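Side-chain contacts in Phenylalanine/tyrosine ammonia-lyase (PDB 1Y2M), which catalyses the non-oxidative deamination of L-phenylalanine and L-tyrosine to trans-cinnamic acid and p-coumaric acid, working as a homotetramer: residues Q663-Y666 with A667-E671; G705-N708 with N709-K713; T526-Y529 with C530-A534. All coordinates share one frame; numbering follows the deposited sequence.

Interaction 1 of 3, residues Q663-Y666 with A667-E671; sequences QILY and AFVRE
Tyr666 and Arg670, one helical turn apart on helix 662-672, carry this contact through a CH-pi interaction. Arg670 CG lies over one face of the tyrosine ring, 4.0 Å from its centroid, displaced toward the rim so that it sits nearest the phenol end. Tyr666 holds CG opposite its backbone N (chi1 179°), which swings the ring toward the following turn. The arginine starts differently: its CG lies beside the backbone N and the chain bends at chi2 (-87°), so that the aliphatic part crosses the ring while the guanidinium plane stands 62° from the ring plane rather than stacking on it. A water donates to Tyr666 OH at 2.9 Å and accepts a weak bond from Arg670 NE at 3.4 Å, joining the two polar ends. Beyond this bridge, Tyr666 OH bonds to Asp536 OD1 and also to Ser652 OG; Asp536 OD2 makes a salt bridge with Arg670 NH2, while NH1 is held by the carbonyl oxygen of Val675, and together they fix the guanidinium. Replacing the tyrosine with an alanine would probably leave the arginine methylene without its ring face and cost the water and Asp536 their phenol partner. On another side of the helix, Leu665 CD1 meets Phe668 CD2 at 4.1 Å and Val669 CG2 at 4.4 Å. Along the backbone, Arg670 N bonds to Tyr666 O at 2.9 Å, one of four successive i to i+4 bonds. The helix packs against two others, on adjoining sides: Tyr666, Val669 and Arg670 lie against Leu532 of helix 506-560, whereas Ile664 and Phe668 meet Val710 of helix 708-714.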
ATOM      1  N   GLN B 663      13.431  22.409  30.130  1.00  9.96           N
ATOM      2  CA  GLN B 663      13.596  21.908  31.488  1.00 12.60           C
ATOM      3  C   GLN B 663      12.245  21.378  32.060  1.00  8.48           C
ATOM      4  O   GLN B 663      12.215  20.465  32.908  1.00 12.80           O
ATOM      5  CB  GLN B 663      14.183  23.009  32.369  1.00 13.88           C
ATOM      6  CG  GLN B 663      14.576  22.566  33.792  1.00 17.51           C
ATOM      7  CD  GLN B 663      15.140  23.749  34.596  1.00 21.02           C
ATOM      8  OE1 GLN B 663      15.952  24.509  34.075  1.00 31.60           O
ATOM      9  NE2 GLN B 663      14.658  23.929  35.826  1.00 30.91           N
ATOM     10  N   ILE B 664      11.128  21.956  31.617  1.00  8.34           N
ATOM     11  CA  ILE B 664       9.802  21.523  32.067  1.00  9.40           C
ATOM     12  C   ILE B 664       9.585  20.050  31.806  1.00 10.16           C
ATOM     13  O   ILE B 664       9.099  19.285  32.692  1.00 10.50           O
ATOM     14  CB  ILE B 664       8.695  22.396  31.440  1.00  8.36           C
ATOM     15  CG1 ILE B 664       8.850  23.816  31.949  1.00  8.10           C
ATOM     16  CG2 ILE B 664       7.307  21.858  31.816  1.00 12.94           C
ATOM     17  CD1 ILE B 664       7.988  24.897  31.187  1.00 12.90           C
ATOM     18  N   LEU B 665       9.906  19.642  30.575  1.00  9.72           N
ATOM     19  CA  LEU B 665       9.700  18.251  30.160  1.00  7.90           C
ATOM     20  C   LEU B 665      10.743  17.369  30.851  1.00  9.91           C
ATOM     21  O   LEU B 665      10.463  16.259  31.292  1.00 11.96           O
ATOM     22  CB  LEU B 665       9.786  18.106  28.646  1.00 10.26           C
ATOM     23  CG  LEU B 665       9.338  16.745  28.062  1.00 10.82           C
ATOM     24  CD1 LEU B 665       8.094  16.225  28.703  1.00 10.75           C
ATOM     25  CD2 LEU B 665       9.216  16.770  26.567  1.00 10.70           C
ATOM     26  N   TYR B 666      11.969  17.856  30.940  1.00  9.96           N
ATOM     27  CA  TYR B 666      13.022  17.116  31.637  1.00 10.25           C
ATOM     28  C   TYR B 666      12.604  16.776  33.082  1.00 10.96           C
ATOM     29  O   TYR B 666      12.646  15.632  33.511  1.00  9.29           O
ATOM     30  CB  TYR B 666      14.303  17.947  31.662  1.00 10.88           C
ATOM     31  CG  TYR B 666      15.487  17.333  32.381  1.00  9.41           C
ATOM     32  CD1 TYR B 666      16.450  16.618  31.682  1.00  7.79           C
ATOM     33  CD2 TYR B 666      15.669  17.501  33.740  1.00 12.28           C
ATOM     34  CE1 TYR B 666      17.556  16.042  32.319  1.00  7.45           C
ATOM     35  CE2 TYR B 666      16.768  16.926  34.399  1.00 12.07           C
ATOM     36  CZ  TYR B 666      17.706  16.220  33.686  1.00 11.50           C
ATOM     37  OH  TYR B 666      18.805  15.658  34.294  1.00 12.28           O
ATOM     38  N   ALA B 667      12.193  17.807  33.818  1.00  9.15           N
ATOM     39  CA  ALA B 667      11.721  17.645  35.198  1.00 10.32           C
ATOM     40  C   ALA B 667      10.521  16.725  35.265  1.00 10.81           C
ATOM     41  O   ALA B 667      10.424  15.903  36.151  1.00 11.74           O
ATOM     42  CB  ALA B 667      11.396  19.004  35.829  1.00 11.04           C
ATOM     43  N   PHE B 668       9.608  16.837  34.303  1.00 10.15           N
ATOM     44  CA  PHE B 668       8.429  15.964  34.328  1.00  9.97           C
ATOM     45  C   PHE B 668       8.811  14.506  34.300  1.00 11.08           C
ATOM     46  O   PHE B 668       8.308  13.694  35.068  1.00  9.28           O
ATOM     47  CB  PHE B 668       7.534  16.269  33.131  1.00 10.39           C
ATOM     48  CG  PHE B 668       6.341  15.368  33.016  1.00  9.05           C
ATOM     49  CD1 PHE B 668       5.324  15.411  33.981  1.00 13.72           C
ATOM     50  CD2 PHE B 668       6.225  14.475  31.937  1.00 10.84           C
ATOM     51  CE1 PHE B 668       4.200  14.570  33.884  1.00 13.15           C
ATOM     52  CE2 PHE B 668       5.120  13.656  31.839  1.00 12.74           C
ATOM     53  CZ  PHE B 668       4.095  13.709  32.804  1.00 12.78           C
ATOM     54  N   VAL B 669       9.729  14.152  33.402  1.00  8.08           N
ATOM     55  CA  VAL B 669      10.082  12.746  33.236  1.00  7.81           C
ATOM     56  C   VAL B 669      10.991  12.276  34.389  1.00  8.15           C
ATOM     57  O   VAL B 669      10.774  11.205  34.991  1.00  9.21           O
ATOM     58  CB  VAL B 669      10.741  12.498  31.883  1.00  9.58           C
ATOM     59  CG1 VAL B 669      11.185  11.067  31.809  1.00 11.04           C
ATOM     60  CG2 VAL B 669       9.760  12.753  30.792  1.00 10.09           C
ATOM     61  N   ARG B 670      12.005  13.055  34.719  1.00  7.80           N
ATOM     62  CA  ARG B 670      12.984  12.665  35.690  1.00  9.03           C
ATOM     63  C   ARG B 670      12.396  12.638  37.111  1.00 11.36           C
ATOM     64  O   ARG B 670      12.737  11.762  37.920  1.00 12.70           O
ATOM     65  CB  ARG B 670      14.190  13.629  35.599  1.00  8.12           C
ATOM     66  CG  ARG B 670      15.141  13.367  34.430  1.00  9.36           C
ATOM     67  CD  ARG B 670      16.193  12.331  34.825  1.00 10.20           C
ATOM     68  NE  ARG B 670      17.171  12.115  33.750  1.00  9.86           N
ATOM     69  CZ  ARG B 670      17.030  11.258  32.769  1.00  9.20           C
ATOM     70  NH1 ARG B 670      15.940  10.518  32.657  1.00  9.61           N
ATOM     71  NH2 ARG B 670      18.003  11.115  31.887  1.00  8.15           N
ATOM     72  N   GLU B 671      11.545  13.612  37.430  1.00  7.93           N
ATOM     73  CA  GLU B 671      10.990  13.749  38.767  1.00  7.79           C
ATOM     74  C   GLU B 671       9.599  13.189  38.861  1.00 10.72           C
ATOM     75  O   GLU B 671       9.368  12.265  39.645  1.00 14.31           O
ATOM     76  CB  GLU B 671      10.981  15.193  39.207  1.00  8.08           C
ATOM     77  CG  GLU B 671      12.327  15.848  39.192  1.00  9.90           C
ATOM     78  CD  GLU B 671      13.464  15.015  39.753  1.00 16.80           C
ATOM     79  OE1 GLU B 671      13.297  14.335  40.784  1.00 17.25           O
ATOM     80  OE2 GLU B 671      14.573  15.084  39.174  1.00 17.58           O
TER
HETATM   81  O   HOH W   1      19.427  13.320  35.957  1.00 15.33           O

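Interaction 2 of 3, residues G705-N708 with N709-K713; sequences GRIN and NVLLK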
ATOM      1  N   GLY B 705      -2.580  10.925  28.629  1.00 10.89           N
ATOM      2  CA  GLY B 705      -2.679  12.372  28.440  1.00 11.18           C
ATOM      3  C   GLY B 705      -2.069  13.173  29.590  1.00  9.53           C
ATOM      4  O   GLY B 705      -2.136  14.426  29.581  1.00 10.45           O
ATOM      5  N   ARG B 706      -1.442  12.509  30.569  1.00 11.10           N
ATOM      6  CA  ARG B 706      -0.725  13.212  31.616  1.00  9.23           C
ATOM      7  C   ARG B 706       0.303  14.213  31.093  1.00  9.56           C
ATOM      8  O   ARG B 706       0.438  15.350  31.627  1.00 10.27           O
ATOM      9  CB  ARG B 706      -0.040  12.242  32.576  1.00 10.29           C
ATOM     10  CG  ARG B 706       0.467  12.895  33.804  1.00 13.79           C
ATOM     11  CD  ARG B 706       1.092  11.910  34.752  1.00 12.51           C
ATOM     12  NE  ARG B 706       1.640  12.581  35.914  1.00 14.12           N
ATOM     13  CZ  ARG B 706       2.277  11.964  36.906  1.00 15.12           C
ATOM     14  NH1 ARG B 706       2.492  10.663  36.870  1.00 15.85           N
ATOM     15  NH2 ARG B 706       2.698  12.652  37.932  1.00 16.38           N
ATOM     16  N   ILE B 707       0.954  13.859  29.984  1.00  8.73           N
ATOM     17  CA  ILE B 707       1.994  14.704  29.379  1.00  9.30           C
ATOM     18  C   ILE B 707       1.393  15.961  28.713  1.00  8.54           C
ATOM     19  O   ILE B 707       2.074  16.950  28.428  1.00 10.43           O
ATOM     20  CB  ILE B 707       2.805  13.915  28.353  1.00  9.23           C
ATOM     21  CG1 ILE B 707       4.144  14.591  28.138  1.00  9.37           C
ATOM     22  CG2 ILE B 707       1.988  13.665  27.056  1.00 11.63           C
ATOM     23  CD1 ILE B 707       5.079  13.722  27.429  1.00 13.00           C
ATOM     24  N   ASN B 708       0.086  15.919  28.442  1.00 10.37           N
ATOM     25  CA  ASN B 708      -0.526  16.975  27.636  1.00 10.80           C
ATOM     26  C   ASN B 708      -0.415  18.355  28.210  1.00 10.09           C
ATOM     27  O   ASN B 708      -0.001  19.272  27.491  1.00 10.32           O
ATOM     28  CB  ASN B 708      -1.987  16.701  27.325  1.00 12.05           C
ATOM     29  CG  ASN B 708      -2.185  15.417  26.493  1.00 11.39           C
ATOM     30  OD1 ASN B 708      -1.225  14.864  25.930  1.00 10.95           O
ATOM     31  ND2 ASN B 708      -3.459  14.917  26.445  1.00 10.59           N
ATOM     32  N   ASN B 709      -0.704  18.520  29.496  1.00  9.12           N
ATOM     33  CA  ASN B 709      -0.555  19.860  30.114  1.00  9.99           C
ATOM     34  C   ASN B 709       0.896  20.321  30.218  1.00 10.58           C
ATOM     35  O   ASN B 709       1.159  21.497  30.271  1.00 12.73           O
ATOM     36  CB  ASN B 709      -1.245  19.915  31.474  1.00 12.04           C
ATOM     37  CG  ASN B 709      -2.789  20.028  31.352  1.00 20.25           C
ATOM     38  OD1 ASN B 709      -3.339  20.474  30.320  1.00 24.45           O
ATOM     39  ND2 ASN B 709      -3.488  19.644  32.426  1.00 29.65           N
ATOM     40  N   VAL B 710       1.813  19.375  30.235  1.00  9.59           N
ATOM     41  CA  VAL B 710       3.259  19.671  30.174  1.00  9.90           C
ATOM     42  C   VAL B 710       3.669  20.293  28.848  1.00  9.98           C
ATOM     43  O   VAL B 710       4.345  21.296  28.849  1.00 10.40           O
ATOM     44  CB  VAL B 710       4.087  18.412  30.461  1.00 12.87           C
ATOM     45  CG1 VAL B 710       5.546  18.756  30.558  1.00 11.00           C
ATOM     46  CG2 VAL B 710       3.614  17.765  31.723  1.00 15.70           C
ATOM     47  N   LEU B 711       3.216  19.710  27.743  1.00 10.88           N
ATOM     48  CA  LEU B 711       3.444  20.247  26.393  1.00 10.17           C
ATOM     49  C   LEU B 711       2.855  21.627  26.302  1.00 10.83           C
ATOM     50  O   LEU B 711       3.486  22.539  25.741  1.00 12.10           O
ATOM     51  CB  LEU B 711       2.822  19.304  25.361  1.00 11.38           C
ATOM     52  CG  LEU B 711       3.485  17.924  25.332  1.00 15.10           C
ATOM     53  CD1 LEU B 711       2.672  16.972  24.449  1.00 15.19           C
ATOM     54  CD2 LEU B 711       4.879  18.085  24.780  1.00 15.15           C
ATOM     55  N   LEU B 712       1.667  21.800  26.881  1.00 11.84           N
ATOM     56  CA  LEU B 712       1.010  23.122  26.811  1.00 11.61           C
ATOM     57  C   LEU B 712       1.807  24.151  27.570  1.00 11.75           C
ATOM     58  O   LEU B 712       2.070  25.236  27.070  1.00 12.39           O
ATOM     59  CB  LEU B 712      -0.428  23.046  27.322  1.00 13.17           C
ATOM     60  CG  LEU B 712      -1.275  24.308  27.122  1.00 18.59           C
ATOM     61  CD1 LEU B 712      -1.432  24.676  25.662  1.00 24.85           C
ATOM     62  CD2 LEU B 712      -2.658  24.132  27.800  1.00 21.56           C
ATOM     63  N   LYS B 713       2.231  23.810  28.781  1.00 12.68           N
ATOM     64  CA  LYS B 713       3.009  24.739  29.594  1.00 12.76           C
ATOM     65  C   LYS B 713       4.320  25.160  28.893  1.00 12.62           C
ATOM     66  O   LYS B 713       4.717  26.315  28.957  1.00 11.22           O
ATOM     67  CB  LYS B 713       3.352  24.071  30.922  1.00 18.20           C
ATOM     68  CG  LYS B 713       3.514  25.003  32.064  1.00 29.88           C
ATOM     69  CD  LYS B 713       4.431  24.457  33.152  1.00 26.54           C
ATOM     70  CE  LYS B 713       3.787  23.368  34.019  1.00 36.82           C
ATOM     71  NZ  LYS B 713       4.619  23.176  35.287  1.00 36.99           N
TER
HETATM   72  O   HOH W   2      -2.376  16.741  31.062  1.00 12.00           O
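This is a local contact at a helix start, where the loop following helix 691-703 turns into the short C-terminal helix 708-714. Ile707 and Leu711 are joined one turn apart by backbone and side chains alike. Leu711 N bonds to Ile707 O at 3.1 Å, and Leu712 N reaches Asn708 O at 3.1 Å in the next such bond. The side chains follow the same pair: Ile707 CG2 meets Leu711 CD1 at 4.3 Å. Leu711 keeps CG beside its own backbone N (chi1 -64°), which lays CG against Ile707 O at 3.5 Å and sends the methyl back toward the isoleucine. Val710 adds to the cover of the same carbonyl, its CB standing 3.2 Å from Ile707 O.

A water adds a further link between loop and helix beside the direct bond from Asn708 N to Gly705 O (2.9 Å): it donates to Gly705 O at 2.8 Å and accepts from Asn709 N at 2.9 Å. Gly705 O itself is too far from Asn709 N for a direct bond, so the water spans the gap. Gly705, the first residue beyond the preceding helix to leave helical angles, has a positive phi of 80°; a CB there would run into Asn708 ND2. Beyond the two segments, Arg706 NH2 forms a salt bridge with Glu672, and Leu711 packs on Leu292 and Ser295 of helix 273-303. The arrangement is that of a tight helix-to-helix connection: a glycine with positive phi ends one helix, and a water-bridged first turn begins the next.

Interaction 3 of 3, residues T526-Y529 with C530-A534; sequences THLY and CVLQA
Leu528 holds CG opposite its backbone N (chi1 -175°), and Leu532 holds its own CG beside the backbone N (chi1 -61°); these two settings bring the leucines together one turn apart. Their CD1 atoms meet at 4.0 Å, and the contact forms an i to i+4 apolar pair on the long helix 506-560, part of the mainly helical architecture of the PAL/histidase family. Leu532 CG also rests close on the backbone, 3.1 Å from Leu528 O, the carbonyl that accepts the bond from Leu532 N.

Val531 widens the apolar patch, its CG1 reaching Leu528 CD1 at 4.2 Å. Along the backbone, Val531 N bonds to His527 O at 2.8 Å, whereas the bond from Gln533 N to Tyr529 O is weak at 3.4 Å.

The polar side chains of this turn find partners elsewhere: His527 NE2 bonds to Thr300 OG1, Tyr529 OH to His466 NE2, and Gln533 to the carbonyl of Leu456 through NE2 and the amide of Arg678 through OE1. These bonds fasten the buried helix to its surroundings, while Leu528 packs against Val669 of helix 662-672. The Cys530 side chain is about 9 Å from that of Lys468, a residue that binds (E)-cinnamate, which places this turn near the cinnamate-binding region. On that cysteine, SG meets Tyr529 CD2 at 4.2 Å.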
ATOM      1  N   THR B 526      10.244   6.367  23.527  1.00  8.69           N
ATOM      2  CA  THR B 526      11.632   5.914  23.332  1.00  7.46           C
ATOM      3  C   THR B 526      12.608   7.084  23.093  1.00  8.39           C
ATOM      4  O   THR B 526      13.694   7.194  23.686  1.00  8.47           O
ATOM      5  CB  THR B 526      11.657   4.903  22.173  1.00 11.74           C
ATOM      6  OG1 THR B 526      10.920   3.748  22.576  1.00  8.99           O
ATOM      7  CG2 THR B 526      13.054   4.489  21.730  1.00 10.07           C
ATOM      8  N   HIS B 527      12.252   7.947  22.164  1.00  9.78           N
ATOM      9  CA  HIS B 527      13.072   9.109  21.856  1.00  8.71           C
ATOM     10  C   HIS B 527      13.235   9.970  23.112  1.00  7.89           C
ATOM     11  O   HIS B 527      14.330  10.483  23.404  1.00 10.35           O
ATOM     12  CB  HIS B 527      12.414   9.852  20.684  1.00  9.83           C
ATOM     13  CG  HIS B 527      13.228  10.991  20.105  1.00  6.67           C
ATOM     14  ND1 HIS B 527      12.799  11.732  19.022  1.00 10.76           N
ATOM     15  CD2 HIS B 527      14.428  11.512  20.469  1.00  9.44           C
ATOM     16  CE1 HIS B 527      13.713  12.652  18.745  1.00 11.46           C
ATOM     17  NE2 HIS B 527      14.700  12.554  19.617  1.00  9.50           N
ATOM     18  N   LEU B 528      12.147  10.258  23.801  1.00  8.10           N
ATOM     19  CA  LEU B 528      12.240  11.062  25.024  1.00  6.83           C
ATOM     20  C   LEU B 528      13.147  10.413  26.065  1.00  9.05           C
ATOM     21  O   LEU B 528      14.002  11.090  26.651  1.00  8.56           O
ATOM     22  CB  LEU B 528      10.842  11.280  25.610  1.00  7.94           C
ATOM     23  CG  LEU B 528      10.682  12.183  26.832  1.00  7.56           C
ATOM     24  CD1 LEU B 528      11.434  13.506  26.664  1.00  8.43           C
ATOM     25  CD2 LEU B 528       9.179  12.458  27.075  1.00  9.46           C
ATOM     26  N   TYR B 529      13.015   9.102  26.247  1.00  7.63           N
ATOM     27  CA  TYR B 529      13.926   8.384  27.156  1.00  8.14           C
ATOM     28  C   TYR B 529      15.372   8.676  26.767  1.00  8.53           C
ATOM     29  O   TYR B 529      16.206   9.028  27.615  1.00  9.19           O
ATOM     30  CB  TYR B 529      13.638   6.888  27.134  1.00 10.08           C
ATOM     31  CG  TYR B 529      14.634   6.106  27.950  1.00  8.86           C
ATOM     32  CD1 TYR B 529      14.408   5.824  29.298  1.00  9.62           C
ATOM     33  CD2 TYR B 529      15.797   5.663  27.379  1.00  9.01           C
ATOM     34  CE1 TYR B 529      15.337   5.138  30.034  1.00  8.77           C
ATOM     35  CE2 TYR B 529      16.750   4.985  28.139  1.00  8.28           C
ATOM     36  CZ  TYR B 529      16.519   4.724  29.445  1.00  9.09           C
ATOM     37  OH  TYR B 529      17.484   4.025  30.174  1.00 11.68           O
ATOM     38  N   CYS B 530      15.666   8.508  25.476  1.00  8.27           N
ATOM     39  CA  CYS B 530      17.065   8.634  24.992  1.00  7.43           C
ATOM     40  C   CYS B 530      17.610  10.062  25.071  1.00  7.91           C
ATOM     41  O   CYS B 530      18.752  10.287  25.521  1.00  8.72           O
ATOM     42  CB  CYS B 530      17.237   8.092  23.623  1.00  8.84           C
ATOM     43  SG  CYS B 530      16.940   6.335  23.422  1.00 10.86           S
ATOM     44  N   VAL B 531      16.801  11.028  24.634  1.00  8.30           N
ATOM     45  CA  VAL B 531      17.281  12.412  24.601  1.00  8.72           C
ATOM     46  C   VAL B 531      17.628  12.886  25.997  1.00  8.44           C
ATOM     47  O   VAL B 531      18.528  13.682  26.195  1.00  8.44           O
ATOM     48  CB  VAL B 531      16.296  13.367  23.830  1.00  8.19           C
ATOM     49  CG1 VAL B 531      15.115  13.768  24.733  1.00 10.60           C
ATOM     50  CG2 VAL B 531      17.023  14.609  23.310  1.00 10.04           C
ATOM     51  N   LEU B 532      16.885  12.435  27.007  1.00  7.59           N
ATOM     52  CA  LEU B 532      17.170  12.880  28.377  1.00  7.96           C
ATOM     53  C   LEU B 532      18.509  12.300  28.857  1.00  6.90           C
ATOM     54  O   LEU B 532      19.284  13.008  29.500  1.00 10.60           O
ATOM     55  CB  LEU B 532      16.054  12.447  29.333  1.00  8.02           C
ATOM     56  CG  LEU B 532      14.711  13.041  28.976  1.00  8.13           C
ATOM     57  CD1 LEU B 532      13.644  12.390  29.800  1.00 16.01           C
ATOM     58  CD2 LEU B 532      14.682  14.594  29.099  1.00 13.67           C
ATOM     59  N   GLN B 533      18.764  11.035  28.518  1.00  9.74           N
ATOM     60  CA  GLN B 533      20.091  10.455  28.796  1.00 10.50           C
ATOM     61  C   GLN B 533      21.169  11.237  28.107  1.00  9.50           C
ATOM     62  O   GLN B 533      22.190  11.583  28.736  1.00 10.05           O
ATOM     63  CB  GLN B 533      20.181   9.013  28.369  1.00 10.58           C
ATOM     64  CG  GLN B 533      21.562   8.394  28.663  1.00 11.00           C
ATOM     65  CD  GLN B 533      21.745   7.819  30.068  1.00 10.39           C
ATOM     66  OE1 GLN B 533      20.931   8.003  30.987  1.00 11.53           O
ATOM     67  NE2 GLN B 533      22.886   7.128  30.246  1.00  8.59           N
ATOM     68  N   ALA B 534      20.962  11.547  26.825  1.00  8.05           N
ATOM     69  CA  ALA B 534      21.962  12.312  26.068  1.00  7.54           C
ATOM     70  C   ALA B 534      22.203  13.682  26.702  1.00  8.15           C
ATOM     71  O   ALA B 534      23.336  14.147  26.825  1.00  8.19           O
ATOM     72  CB  ALA B 534      21.499  12.470  24.628  1.00  9.38           C
TER

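In the fold
Interaction 1 touches both of the others. Toward interaction 3, centred 12 Å away, Val669 CG1 meets Leu532 CD1 at 3.4 Å and Tyr666 CD1 meets Leu532 CD2 at 3.7 Å. Toward interaction 2, centred 11 Å away, Phe668 CD1 packs on Val710 CG2 at 3.7 Å and Ile664 CG2 on Val710 CG1 at 3.8 Å. Interactions 2 and 3 make no touch, though their nearest atoms are about 4 Å apart. Helix 662-672 thus packs against both helix 506-560 and helix 708-714. Of the three, interaction 3 approaches a cinnamate-binding residue, the Cys530 side chain being about 9 Å from that of Lys468, whereas interactions 1 and 2 lie away from the known sites.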